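Side-chain contacts in tumor necrosis factor ligand superfamily member 13 (Mus musculus, PDB 1U5X), which acts as a homotrimeric cytokine that binds the receptors TACI and BCMA and plays a role in regulating tumor cell growth: residues 8-13 / 38-43; 22-27 / 124-129; 69-74 / 80-85; 86-91 / 97-102; 115-120 / 133-138. All coordinates share one frame; numbering follows the deposited sequence. Where two conformers were deposited one is given.

Contact 1 of 5, residues 8-13 / 38-43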
# COMPACT_ATOMS: atom_id res chain seq x y z
N LEU A 8 10.37 -6.76 -10.15
CA LEU A 8 10.32 -8.18 -9.70
C LEU A 8 9.11 -8.37 -8.82
O LEU A 8 8.97 -7.68 -7.86
CB LEU A 8 11.61 -8.56 -8.94
CG LEU A 8 11.78 -10.01 -8.48
CD1 LEU A 8 11.86 -10.95 -9.64
CD2 LEU A 8 13.02 -10.11 -7.57
N HIS A 9 8.22 -9.30 -9.18
CA HIS A 9 7.07 -9.63 -8.37
C HIS A 9 7.18 -11.12 -8.06
O HIS A 9 7.30 -11.95 -8.96
CB HIS A 9 5.75 -9.31 -9.08
CG HIS A 9 4.54 -9.50 -8.23
ND1 HIS A 9 4.08 -8.54 -7.34
CD2 HIS A 9 3.67 -10.54 -8.13
CE1 HIS A 9 2.96 -8.97 -6.78
NE2 HIS A 9 2.70 -10.19 -7.23
N LEU A 10 7.15 -11.43 -6.77
CA LEU A 10 7.39 -12.75 -6.22
C LEU A 10 6.20 -13.23 -5.41
O LEU A 10 5.50 -12.41 -4.74
CB LEU A 10 8.57 -12.66 -5.26
CG LEU A 10 9.87 -12.09 -5.78
CD1 LEU A 10 10.72 -11.59 -4.62
CD2 LEU A 10 10.61 -13.13 -6.57
N VAL A 11 5.96 -14.53 -5.46
CA VAL A 11 4.89 -15.16 -4.71
C VAL A 11 5.42 -16.40 -4.00
O VAL A 11 6.54 -16.85 -4.27
CB VAL A 11 3.72 -15.53 -5.65
CG1 VAL A 11 3.18 -14.26 -6.32
CG2 VAL A 11 4.12 -16.56 -6.66
N PRO A 12 4.66 -16.96 -3.05
CA PRO A 12 5.18 -18.11 -2.30
C PRO A 12 5.30 -19.41 -3.10
O PRO A 12 4.50 -19.73 -3.98
CB PRO A 12 4.16 -18.29 -1.18
CG PRO A 12 3.42 -16.96 -1.08
CD PRO A 12 3.35 -16.54 -2.54
N VAL A 13 6.31 -20.19 -2.72
CA VAL A 13 6.40 -21.59 -3.13
C VAL A 13 6.04 -22.49 -1.93
O VAL A 13 5.38 -23.51 -2.08
CB VAL A 13 7.79 -21.95 -3.72
CG1 VAL A 13 8.21 -20.99 -4.74
CG2 VAL A 13 8.86 -22.08 -2.68
N LEU A 38 18.00 -7.76 -9.58
CA LEU A 38 17.45 -8.42 -8.40
C LEU A 38 17.29 -9.92 -8.61
O LEU A 38 16.95 -10.37 -9.72
CB LEU A 38 16.09 -7.82 -8.08
CG LEU A 38 16.09 -6.35 -7.66
CD1 LEU A 38 14.68 -5.87 -7.72
CD2 LEU A 38 16.65 -6.16 -6.28
N GLU A 39 17.54 -10.72 -7.58
CA GLU A 39 17.34 -12.17 -7.70
C GLU A 39 16.79 -12.81 -6.43
O GLU A 39 17.47 -12.81 -5.40
CB GLU A 39 18.65 -12.87 -8.02
CG GLU A 39 18.52 -14.34 -8.46
CD GLU A 39 19.85 -15.06 -8.62
OE1 GLU A 39 20.88 -14.43 -8.35
OE2 GLU A 39 19.86 -16.25 -8.99
N ALA A 40 15.64 -13.47 -6.56
CA ALA A 40 15.15 -14.34 -5.49
C ALA A 40 16.01 -15.60 -5.38
O ALA A 40 16.28 -16.30 -6.39
CB ALA A 40 13.68 -14.71 -5.71
N GLN A 41 16.49 -15.87 -4.17
CA GLN A 41 17.23 -17.09 -3.85
C GLN A 41 16.57 -17.70 -2.62
O GLN A 41 16.99 -17.44 -1.49
CB GLN A 41 18.71 -16.81 -3.55
CG GLN A 41 19.46 -16.09 -4.68
CD GLN A 41 20.97 -16.11 -4.49
OE1 GLN A 41 21.46 -16.10 -3.35
NE2 GLN A 41 21.72 -16.12 -5.59
N GLY A 42 15.49 -18.43 -2.87
CA GLY A 42 14.78 -19.16 -1.83
C GLY A 42 14.02 -18.22 -0.92
O GLY A 42 13.04 -17.62 -1.34
N ASP A 43 14.48 -18.05 0.32
CA ASP A 43 13.73 -17.18 1.25
C ASP A 43 14.25 -15.74 1.34
O ASP A 43 13.67 -14.94 2.07
CB ASP A 43 13.57 -17.82 2.65
CG ASP A 43 14.86 -17.95 3.42
OD1 ASP A 43 15.91 -17.43 3.00
OD2 ASP A 43 14.90 -18.60 4.49
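Leu10 meets Ala40 through single methyl groups, with Leu10 CD2 3.6 Å from Ala40 CB. This is the closest pair in the contact. Two residues earlier on each strand, Leu8 CD2 lies 3.9 Å from Leu38 CB. The two leucines of strand 8-12 reach across in different ways. Leu8 sends CG anti to its backbone N (chi1 -176°), while Leu10 keeps CG beside the backbone N (chi1 -55°). In both, CD2 is the methyl that does the touching. Leu38 makes its contact through CB, close to its own backbone.

The strands run nearly parallel, with short axes 12° apart and 8.8 Å from each other. No hydrogen bond joins them, so apolar side chains make the whole link. The inner side is densely filled. Phe137 touches both Leu10 and Leu38, Val45 and Leu135 also lie on Leu10, and Val47 lies on Leu38. The other side of strand 38-41 is looser. Glu39 points away, and Gln41 is exposed. Gln41 NE2 gives Glu39 OE1 a weak hydrogen bond of 3.3 Å, and Trp48 NE1 gives the same oxygen another weak one. On the far side of strand 8-12, His9 bonds to Tyr56 OH and meets Phe107 of the second subunit. One strand thus serves the interior with its leucines and the trimer interface with its histidine. Two hydrogen-bonded layers joined by aliphatic side chains are typical of the jelly-roll beta sandwich of the TNF homology domain.

Contact 2 of 5, residues 22-27 / 124-129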
# COMPACT_ATOMS: atom_id res chain seq x y z
N ASP A 22 10.11 -18.52 17.20
CA ASP A 22 10.55 -17.15 16.90
C ASP A 22 10.36 -16.69 15.45
O ASP A 22 10.14 -15.50 15.24
CB ASP A 22 12.00 -16.98 17.30
N VAL A 23 10.52 -17.56 14.45
CA VAL A 23 10.48 -17.08 13.04
C VAL A 23 9.86 -17.99 11.97
O VAL A 23 10.10 -19.19 11.93
CB VAL A 23 11.90 -16.73 12.55
CG1 VAL A 23 11.93 -16.50 11.05
CG2 VAL A 23 12.43 -15.49 13.26
N THR A 24 9.09 -17.37 11.08
CA THR A 24 8.62 -17.98 9.84
C THR A 24 9.03 -17.12 8.64
O THR A 24 9.04 -15.89 8.70
CB THR A 24 7.09 -18.18 9.91
OG1 THR A 24 6.81 -19.11 10.97
CG2 THR A 24 6.54 -18.84 8.67
N GLU A 25 9.44 -17.78 7.57
CA GLU A 25 9.78 -17.10 6.34
C GLU A 25 9.06 -17.78 5.17
O GLU A 25 8.39 -18.78 5.33
CB GLU A 25 11.30 -17.07 6.12
CG GLU A 25 12.06 -16.09 7.01
CD GLU A 25 13.57 -16.29 6.98
OE1 GLU A 25 14.09 -17.20 7.69
OE2 GLU A 25 14.26 -15.51 6.27
N VAL A 26 9.20 -17.19 4.00
CA VAL A 26 8.57 -17.65 2.79
C VAL A 26 9.65 -17.94 1.76
O VAL A 26 10.56 -17.14 1.55
CB VAL A 26 7.64 -16.53 2.27
CG1 VAL A 26 6.92 -16.94 0.99
CG2 VAL A 26 6.63 -16.15 3.36
N MET A 27 9.57 -19.10 1.14
CA MET A 27 10.37 -19.38 -0.05
C MET A 27 9.67 -18.72 -1.24
O MET A 27 8.50 -18.98 -1.47
CB MET A 27 10.49 -20.88 -0.24
CG MET A 27 11.16 -21.57 0.91
SD MET A 27 12.89 -21.20 0.91
CE MET A 27 13.53 -22.55 -0.12
N ALA A 124 3.96 -19.87 11.64
CA ALA A 124 2.93 -18.88 11.40
C ALA A 124 1.99 -19.37 10.32
O ALA A 124 2.43 -19.90 9.29
CB ALA A 124 3.58 -17.56 11.00
N LYS A 125 0.69 -19.22 10.55
CA LYS A 125 -0.30 -19.67 9.58
C LYS A 125 -0.42 -18.58 8.51
O LYS A 125 -1.22 -17.66 8.63
CB LYS A 125 -1.64 -19.98 10.26
CG LYS A 125 -1.59 -21.13 11.33
N LEU A 126 0.43 -18.69 7.49
CA LEU A 126 0.46 -17.75 6.36
C LEU A 126 -0.16 -18.43 5.15
O LEU A 126 -0.03 -19.64 5.00
CB LEU A 126 1.90 -17.37 6.04
CG LEU A 126 2.81 -16.94 7.19
CD1 LEU A 126 4.22 -16.58 6.71
CD2 LEU A 126 2.16 -15.76 7.92
N SER A 127 -0.82 -17.67 4.28
CA SER A 127 -1.39 -18.24 3.05
C SER A 127 -0.29 -18.31 1.99
O SER A 127 0.52 -17.38 1.85
CB SER A 127 -2.56 -17.39 2.54
OG SER A 127 -3.01 -17.79 1.25
N LEU A 128 -0.25 -19.43 1.28
CA LEU A 128 0.60 -19.61 0.11
C LEU A 128 0.03 -18.92 -1.13
O LEU A 128 0.68 -18.89 -2.18
CB LEU A 128 0.75 -21.10 -0.26
CG LEU A 128 1.69 -22.01 0.53
CD1 LEU A 128 1.68 -23.39 -0.10
CD2 LEU A 128 3.09 -21.40 0.53
N SER A 129 -1.20 -18.42 -1.04
CA SER A 129 -1.87 -17.93 -2.22
C SER A 129 -1.10 -16.77 -2.78
O SER A 129 -0.79 -15.84 -2.03
CB SER A 129 -3.29 -17.47 -1.92
OG SER A 129 -3.80 -16.72 -3.01
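At one end of the TNF jelly roll, Thr24 and Val26 of a strand meet Ala124 and Leu126 of the connection between strands 114-119 and 134-139. The connection has no regular secondary structure here and is pinned to Thr24. The pin is the threonine hydroxyl. Ala124 N gives OG1 of Thr24 an almost perfectly straight hydrogen bond, 3.0 Å long with an angle of 178° at the hydrogen. The same hydroxyl donates to Arg121 O, so one threonine holds two points of the chain and its rotation is fixed from both. With chi1 at -64°, OG1 lies beside the backbone N, and the methyl CG2 takes the place anti to that N.

The methyl faces the apolar half of the contact. Thr24 CG2 and Leu126 CD1 meet tip to tip at 3.8 Å. Leu126 CD1 also reaches Val26 CG2 at 4.1 Å, so one leucine methyl serves both strand residues. Ala124 CB packs 3.7 Å from Thr24 CB, next to the polar bond. Ile119, Val59 and Phe61 add further apolar contacts around Leu126.

The loop also folds on itself. Lys125 is the centre of an inverse gamma turn, closed by a weak bond from Leu126 N to Ala124 O. Further on comes an ST turn, in which Ser129 N donates to Ser127 OG at 3.0 Å.

Contact 3 of 5, residues 69-74 / 80-85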
# COMPACT_ATOMS: atom_id res chain seq x y z
N GLY A 69 2.33 -9.87 11.93
CA GLY A 69 2.92 -8.90 11.05
C GLY A 69 4.26 -9.35 10.51
O GLY A 69 4.95 -10.17 11.11
N GLN A 70 4.64 -8.75 9.41
CA GLN A 70 5.89 -9.11 8.76
C GLN A 70 6.87 -7.97 8.88
O GLN A 70 6.48 -6.83 8.96
CB GLN A 70 5.68 -9.49 7.31
CG GLN A 70 5.41 -8.36 6.35
CD GLN A 70 3.95 -8.13 6.18
OE1 GLN A 70 3.14 -8.43 7.11
NE2 GLN A 70 3.58 -7.61 5.01
N VAL A 71 8.15 -8.31 8.86
CA VAL A 71 9.23 -7.36 8.95
C VAL A 71 10.14 -7.52 7.76
O VAL A 71 10.64 -8.61 7.51
CB VAL A 71 10.07 -7.63 10.22
CG1 VAL A 71 11.07 -6.50 10.45
CG2 VAL A 71 9.17 -7.84 11.45
N VAL A 72 10.37 -6.44 7.03
CA VAL A 72 11.22 -6.42 5.84
C VAL A 72 12.51 -5.67 6.13
O VAL A 72 12.47 -4.53 6.57
CB VAL A 72 10.50 -5.71 4.66
CG1 VAL A 72 11.36 -5.67 3.41
CG2 VAL A 72 9.16 -6.41 4.33
N SER A 73 13.66 -6.34 5.94
CA SER A 73 14.97 -5.83 6.32
C SER A 73 16.00 -6.01 5.22
O SER A 73 15.84 -6.85 4.32
CB SER A 73 15.49 -6.52 7.59
OG SER A 73 14.54 -6.55 8.63
N ARG A 74 17.04 -5.20 5.31
CA ARG A 74 18.20 -5.31 4.45
C ARG A 74 19.45 -5.63 5.27
O ARG A 74 19.69 -5.07 6.35
CB ARG A 74 18.40 -4.05 3.59
CG ARG A 74 18.99 -2.82 4.29
CD ARG A 74 19.88 -1.99 3.38
NE ARG A 74 19.79 -0.57 3.69
CZ ARG A 74 20.75 0.15 4.27
NH1 ARG A 74 21.90 -0.40 4.63
NH2 ARG A 74 20.55 1.45 4.51
N ARG A 80 22.82 -4.60 9.60
CA ARG A 80 21.47 -5.12 9.43
C ARG A 80 20.50 -3.99 9.80
O ARG A 80 20.70 -3.31 10.81
CB ARG A 80 21.29 -6.36 10.32
CG ARG A 80 19.92 -6.51 10.96
CD ARG A 80 19.65 -7.92 11.47
NE ARG A 80 18.42 -8.00 12.26
CZ ARG A 80 18.09 -9.01 13.06
NH1 ARG A 80 18.89 -10.07 13.20
NH2 ARG A 80 16.96 -8.98 13.73
N GLU A 81 19.48 -3.80 8.98
CA GLU A 81 18.59 -2.64 9.10
C GLU A 81 17.17 -3.04 8.79
O GLU A 81 16.93 -3.59 7.75
CB GLU A 81 19.04 -1.57 8.10
CG GLU A 81 18.30 -0.25 8.16
CD GLU A 81 18.74 0.72 7.07
OE1 GLU A 81 17.87 1.23 6.32
OE2 GLU A 81 19.97 0.96 6.96
N THR A 82 16.21 -2.75 9.68
CA THR A 82 14.81 -2.92 9.30
C THR A 82 14.43 -1.80 8.33
O THR A 82 14.80 -0.65 8.55
CB THR A 82 13.92 -2.89 10.55
OG1 THR A 82 14.32 -3.91 11.47
CG2 THR A 82 12.47 -3.17 10.21
N LEU A 83 13.72 -2.15 7.28
CA LEU A 83 13.21 -1.15 6.34
C LEU A 83 11.80 -0.72 6.72
O LEU A 83 11.53 0.46 6.91
CB LEU A 83 13.29 -1.66 4.93
CG LEU A 83 14.70 -2.03 4.42
CD1 LEU A 83 14.62 -2.44 2.95
CD2 LEU A 83 15.68 -0.93 4.60
N PHE A 84 10.89 -1.67 6.81
CA PHE A 84 9.57 -1.38 7.31
C PHE A 84 8.91 -2.63 7.86
O PHE A 84 9.34 -3.74 7.60
CB PHE A 84 8.69 -0.82 6.18
CG PHE A 84 8.51 -1.72 5.01
CD1 PHE A 84 9.42 -1.69 3.96
CD2 PHE A 84 7.42 -2.57 4.90
CE1 PHE A 84 9.26 -2.48 2.83
CE2 PHE A 84 7.23 -3.37 3.76
CZ PHE A 84 8.16 -3.32 2.72
N ARG A 85 7.83 -2.43 8.60
CA ARG A 85 7.03 -3.56 9.11
C ARG A 85 5.52 -3.26 8.96
O ARG A 85 5.11 -2.12 8.87
CB ARG A 85 7.45 -3.91 10.54
CG ARG A 85 6.59 -3.30 11.62
CD ARG A 85 7.17 -3.28 13.06
NE ARG A 85 7.84 -4.50 13.51
CZ ARG A 85 9.09 -4.58 13.96
NH1 ARG A 85 9.89 -3.52 14.01
NH2 ARG A 85 9.57 -5.75 14.37
O HOH W 1 5.74 -6.38 12.31
O HOH W 2 14.82 -6.60 11.26
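Arg74 and Glu81 form a salt bridge, with Arg74 NH2 2.6 Å from Glu81 OE2. The carboxylate oxygen sits over one face of the guanidinium, and the two planes are 64° apart. The approach is very close, and its fine geometry is doubtful. Their backbones bond as an antiparallel pair in both directions. A classic beta bulge follows, where Val72 O accepts from two donors. Leu83 N lies 2.8 Å from Val72 O and Phe84 N lies 3.3 Å from it, both in the carbonyl plane. Val72 N returns a bond of 2.9 Å to Phe84 O.

Water supplies a further link. One molecule lies 2.6 Å from Ser73 OG and 2.7 Å from Thr82 OG1, bridging hydroxyls too far apart to bond directly. Packing comes next. Val72 lies over a face of the Phe84 ring in a CH-pi contact, its CB 3.9 Å from the ring centroid. With chi1 at 60°, CG of Phe84 stands between the backbone N and the carbonyl carbon, and the ring lies across the paired Val72. Val71 CG1 touches Thr82 CG2 at 3.6 Å.

The charge pair lies near the turn, while Phe84 and the Arg85 carbonyl face Phe134 and Gln58 of the third subunit.

Contact 4 of 5, residues 86-91 / 97-102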
# COMPACT_ATOMS: atom_id res chain seq x y z
N CYS A 86 4.74 -4.32 8.90
CA CYS A 86 3.29 -4.25 8.90
C CYS A 86 2.82 -4.94 10.17
O CYS A 86 3.42 -5.94 10.55
CB CYS A 86 2.79 -4.95 7.66
SG CYS A 86 1.05 -4.67 7.42
N ILE A 87 1.81 -4.41 10.86
CA ILE A 87 1.32 -5.04 12.10
C ILE A 87 -0.22 -5.10 12.10
O ILE A 87 -0.85 -4.10 11.79
CB ILE A 87 1.81 -4.27 13.37
CG1 ILE A 87 3.32 -4.04 13.33
CG2 ILE A 87 1.49 -5.06 14.61
CD1 ILE A 87 3.73 -2.92 14.20
N ARG A 88 -0.81 -6.23 12.50
CA ARG A 88 -2.27 -6.41 12.53
C ARG A 88 -2.70 -7.23 13.70
O ARG A 88 -2.26 -8.35 13.82
CB ARG A 88 -2.75 -7.21 11.31
CG ARG A 88 -2.73 -6.48 10.04
CD ARG A 88 -4.08 -6.00 9.54
NE ARG A 88 -3.84 -5.05 8.47
CZ ARG A 88 -3.15 -3.92 8.59
NH1 ARG A 88 -2.67 -3.51 9.76
NH2 ARG A 88 -2.95 -3.16 7.52
N SER A 89 -3.60 -6.70 14.53
CA SER A 89 -4.27 -7.52 15.54
C SER A 89 -5.25 -8.47 14.84
O SER A 89 -5.86 -8.13 13.80
CB SER A 89 -5.00 -6.65 16.54
OG SER A 89 -4.07 -5.80 17.20
N MET A 90 -5.36 -9.68 15.38
CA MET A 90 -6.22 -10.71 14.84
C MET A 90 -7.38 -10.95 15.80
O MET A 90 -7.18 -10.88 17.02
CB MET A 90 -5.42 -12.01 14.64
CG MET A 90 -4.26 -11.90 13.65
SD MET A 90 -4.75 -11.44 11.97
CE MET A 90 -6.07 -12.72 11.60
N PRO A 91 -8.58 -11.20 15.27
CA PRO A 91 -9.73 -11.57 16.10
C PRO A 91 -9.48 -12.83 16.91
O PRO A 91 -8.69 -13.68 16.50
CB PRO A 91 -10.84 -11.85 15.08
CG PRO A 91 -10.45 -11.12 13.87
CD PRO A 91 -8.95 -11.11 13.85
N ALA A 97 -10.21 -13.73 12.33
CA ALA A 97 -9.68 -14.95 11.73
C ALA A 97 -8.80 -14.69 10.50
O ALA A 97 -7.91 -15.48 10.18
CB ALA A 97 -10.83 -15.86 11.38
N TYR A 98 -9.05 -13.58 9.80
CA TYR A 98 -8.43 -13.37 8.51
C TYR A 98 -8.06 -11.91 8.34
O TYR A 98 -8.86 -11.01 8.65
CB TYR A 98 -9.37 -13.76 7.39
CG TYR A 98 -9.85 -15.18 7.44
CD1 TYR A 98 -10.98 -15.51 8.18
CD2 TYR A 98 -9.20 -16.19 6.74
CE1 TYR A 98 -11.43 -16.81 8.22
CE2 TYR A 98 -9.64 -17.49 6.77
CZ TYR A 98 -10.76 -17.80 7.52
OH TYR A 98 -11.23 -19.09 7.57
N ASN A 99 -6.85 -11.69 7.85
CA ASN A 99 -6.35 -10.33 7.63
C ASN A 99 -5.11 -10.30 6.75
O ASN A 99 -4.14 -10.98 7.05
CB ASN A 99 -5.98 -9.68 8.98
CG ASN A 99 -7.17 -9.09 9.72
OD1 ASN A 99 -7.93 -8.30 9.17
ND2 ASN A 99 -7.31 -9.45 11.00
N SER A 100 -5.13 -9.47 5.70
CA SER A 100 -3.94 -9.18 4.94
C SER A 100 -3.24 -7.99 5.60
O SER A 100 -3.87 -7.11 6.18
CB SER A 100 -4.26 -8.90 3.44
OG SER A 100 -5.20 -7.86 3.28
N CYS A 101 -1.93 -7.98 5.54
CA CYS A 101 -1.13 -6.89 6.05
C CYS A 101 -0.25 -6.43 4.91
O CYS A 101 0.63 -7.15 4.47
CB CYS A 101 -0.30 -7.38 7.24
SG CYS A 101 0.07 -6.11 8.43
N TYR A 102 -0.50 -5.23 4.41
CA TYR A 102 0.30 -4.66 3.31
C TYR A 102 1.12 -3.47 3.82
O TYR A 102 0.60 -2.63 4.55
CB TYR A 102 -0.65 -4.17 2.19
CG TYR A 102 0.05 -3.56 0.99
CD1 TYR A 102 0.48 -2.23 1.00
CD2 TYR A 102 0.33 -4.32 -0.16
CE1 TYR A 102 1.16 -1.66 -0.09
CE2 TYR A 102 1.00 -3.73 -1.25
CZ TYR A 102 1.39 -2.44 -1.22
OH TYR A 102 2.06 -1.78 -2.26
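Cys86 and Cys101 are joined by a disulfide, with SG atoms 2.0 Å apart and a chi3 of -96°. This is the covalent tie of the contact. It closes the loop between strands 80-85 and 99-109, the EF loop of the TNF jelly roll. Around it the polar bonds are weak. Arg88 NE donates to Ser100 O at 3.1 Å, with an angle of only 131° at the hydrogen. Asn99 ND2 donates to Met90 SD at 3.4 Å, longer but much straighter.

Both polar groups have stronger partners in other chains. Arg88 NH1 bonds to Ser100 O of the third subunit, and Asn99 OD1 accepts from Ser89 N of the second subunit. Each is thus shared between this contact and the trimer interface. Tyr102 N is buried and has no hydrogen-bond partner in the model.

The remaining contacts are packing. Cys101 SG sits 3.9 Å above the plane of the Arg88 guanidinium, over its centre. The arginine chain bends at chi2 (-104°), which folds the flat group over the disulfide. Arg88 CG touches Cys101 SG at 3.3 Å. Met90 curls toward the other segment, its CE 3.5 Å from Ala97 C.

Segment 86-91 also bonds through its backbone to Met68 and Thr65. Strand 99-102 lies against strand 51-61, with Asn99 bonded to Phe61 and Cys101 to Val59. The disulfide therefore staples the loop to strand 99-109, which faces the neighbouring subunit.

Contact 5 of 5, residues 115-120 / 133-138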
# COMPACT_ATOMS: atom_id res chain seq x y z
N ILE A 115 17.75 -8.91 1.04
CA ILE A 115 16.44 -8.52 1.55
C ILE A 115 15.73 -9.73 2.17
O ILE A 115 15.65 -10.79 1.54
CB ILE A 115 15.59 -7.93 0.40
CG1 ILE A 115 16.36 -6.85 -0.36
CG2 ILE A 115 14.22 -7.40 0.92
CD1 ILE A 115 16.87 -5.73 0.50
N THR A 116 15.25 -9.57 3.41
CA THR A 116 14.56 -10.62 4.15
C THR A 116 13.13 -10.20 4.45
O THR A 116 12.87 -9.01 4.66
CB THR A 116 15.26 -10.94 5.47
OG1 THR A 116 15.49 -9.74 6.24
CG2 THR A 116 16.65 -11.53 5.28
N VAL A 117 12.21 -11.16 4.43
CA VAL A 117 10.83 -10.94 4.91
C VAL A 117 10.58 -11.98 5.98
O VAL A 117 10.60 -13.18 5.68
CB VAL A 117 9.78 -11.02 3.77
CG1 VAL A 117 8.37 -10.76 4.30
CG2 VAL A 117 10.08 -10.03 2.69
N LYS A 118 10.46 -11.55 7.24
CA LYS A 118 10.32 -12.47 8.37
C LYS A 118 9.04 -12.18 9.14
O LYS A 118 8.66 -11.01 9.32
CB LYS A 118 11.53 -12.38 9.33
CG LYS A 118 12.84 -12.79 8.69
CD LYS A 118 14.03 -12.69 9.66
CE LYS A 118 15.19 -13.54 9.19
NZ LYS A 118 16.33 -13.50 10.13
N ILE A 119 8.37 -13.25 9.55
CA ILE A 119 7.25 -13.20 10.48
C ILE A 119 7.71 -13.76 11.83
O ILE A 119 8.06 -14.93 11.91
CB ILE A 119 6.04 -14.00 9.91
CG1 ILE A 119 5.49 -13.33 8.65
CG2 ILE A 119 4.92 -14.06 10.95
CD1 ILE A 119 6.23 -13.54 7.35
N PRO A 120 7.73 -12.95 12.87
CA PRO A 120 8.32 -13.36 14.16
C PRO A 120 7.43 -14.26 15.04
O PRO A 120 7.27 -14.01 16.24
CB PRO A 120 8.60 -12.02 14.84
CG PRO A 120 7.54 -11.13 14.34
CD PRO A 120 7.28 -11.55 12.91
N THR A 133 -0.32 -13.29 -0.49
CA THR A 133 1.02 -13.12 0.06
C THR A 133 1.95 -12.91 -1.14
O THR A 133 2.01 -13.73 -2.02
CB THR A 133 1.41 -14.36 0.84
OG1 THR A 133 0.52 -14.51 1.93
CG2 THR A 133 2.76 -14.23 1.48
N PHE A 134 2.64 -11.77 -1.16
CA PHE A 134 3.52 -11.44 -2.24
C PHE A 134 4.55 -10.40 -1.83
O PHE A 134 4.44 -9.78 -0.77
CB PHE A 134 2.71 -11.04 -3.49
CG PHE A 134 1.71 -9.94 -3.27
CD1 PHE A 134 2.12 -8.62 -3.24
CD2 PHE A 134 0.36 -10.23 -3.15
CE1 PHE A 134 1.19 -7.60 -3.05
CE2 PHE A 134 -0.55 -9.21 -2.97
CZ PHE A 134 -0.15 -7.93 -2.95
N LEU A 135 5.55 -10.25 -2.68
CA LEU A 135 6.69 -9.38 -2.41
C LEU A 135 7.16 -8.82 -3.73
O LEU A 135 7.33 -9.55 -4.70
CB LEU A 135 7.83 -10.19 -1.78
CG LEU A 135 9.14 -9.39 -1.51
CD1 LEU A 135 8.93 -8.32 -0.46
CD2 LEU A 135 10.25 -10.38 -1.06
N GLY A 136 7.36 -7.51 -3.79
CA GLY A 136 7.85 -6.96 -5.02
C GLY A 136 8.70 -5.71 -4.94
O GLY A 136 8.79 -5.05 -3.92
N PHE A 137 9.33 -5.42 -6.08
CA PHE A 137 10.34 -4.37 -6.24
C PHE A 137 10.16 -3.61 -7.54
O PHE A 137 9.93 -4.22 -8.58
CB PHE A 137 11.77 -4.99 -6.33
CG PHE A 137 12.20 -5.81 -5.12
CD1 PHE A 137 11.67 -7.06 -4.89
CD2 PHE A 137 13.14 -5.33 -4.23
CE1 PHE A 137 12.06 -7.79 -3.81
CE2 PHE A 137 13.54 -6.07 -3.15
CZ PHE A 137 12.98 -7.29 -2.93
N VAL A 138 10.35 -2.29 -7.51
CA VAL A 138 10.45 -1.49 -8.72
C VAL A 138 11.61 -0.52 -8.56
O VAL A 138 11.61 0.34 -7.67
CB VAL A 138 9.20 -0.62 -8.94
CG1 VAL A 138 9.34 0.22 -10.24
CG2 VAL A 138 7.93 -1.49 -8.96
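Thr133 OG1 is gripped by two backbone groups just before the strand whose Leu135 meets Val117. It donates to Ser127 O and accepts from Leu60 N, which fixes the start of segment 133-138. Beyond this point the contact itself is wholly apolar, and no hydrogen bond crosses it.

Val117 CG2 sits between the two end methyls of Leu135. Leu135 CD1 and Leu135 CD2 each lie 3.8 Å from it, so the valine methyl fits into the fork of the leucine. A chi1 of 177° extends Leu135 away from its backbone N, so both end methyls reach Val117. The two side chains lie alongside each other, pointing oppositely.

Ile115 and Phe137 also overlap flank to flank, each directed at the other's strand. Ile115 CG1 is 4.0 Å from Phe137 CE2 and approaches the ring at its edge, near the ring plane. Ile115 CG2 stands 4.0 Å from Phe137 CZ. Two branches of the isoleucine thus touch neighbouring atoms of the rim.

The CA atoms of Val117 and Leu135 are 8.6 Å apart, too far for strand pairing. The two strands belong to facing layers of the jelly-roll sandwich, and the contact lies at the centre of the chain. All four touching residues are buried. Val45 reaches both Leu135 and Phe137, and Val47 packs on Ile115. Leu55 touches Phe137 as well.

Phe134 and Val138 also reach the second subunit, packing on Ala104 and Val106 of that subunit.

In the fold
Contact 5 lies at the centre of the chain. Contacts 1 and 3 are about 9 Å from it, and contact 2 about 11 Å, centre to centre. Strand 8-12 bonds to strand 134-138, with Leu10 N 2.8 Å from Leu135 O. Strand 71-74 bonds to strand 115-119, with Val71 N 2.8 Å from Lys118 O. Contact 2 joins the same layer through Thr24 N, 2.8 Å from Ile119 O. Contacts 1 and 4 are farthest apart, with centres about 22 Å from each other. Gln70 NE2, 3.0 Å from Cys101 O, ties contact 3 to contact 4. Both of these touch the third subunit, and contacts 4 and 5 both touch the second.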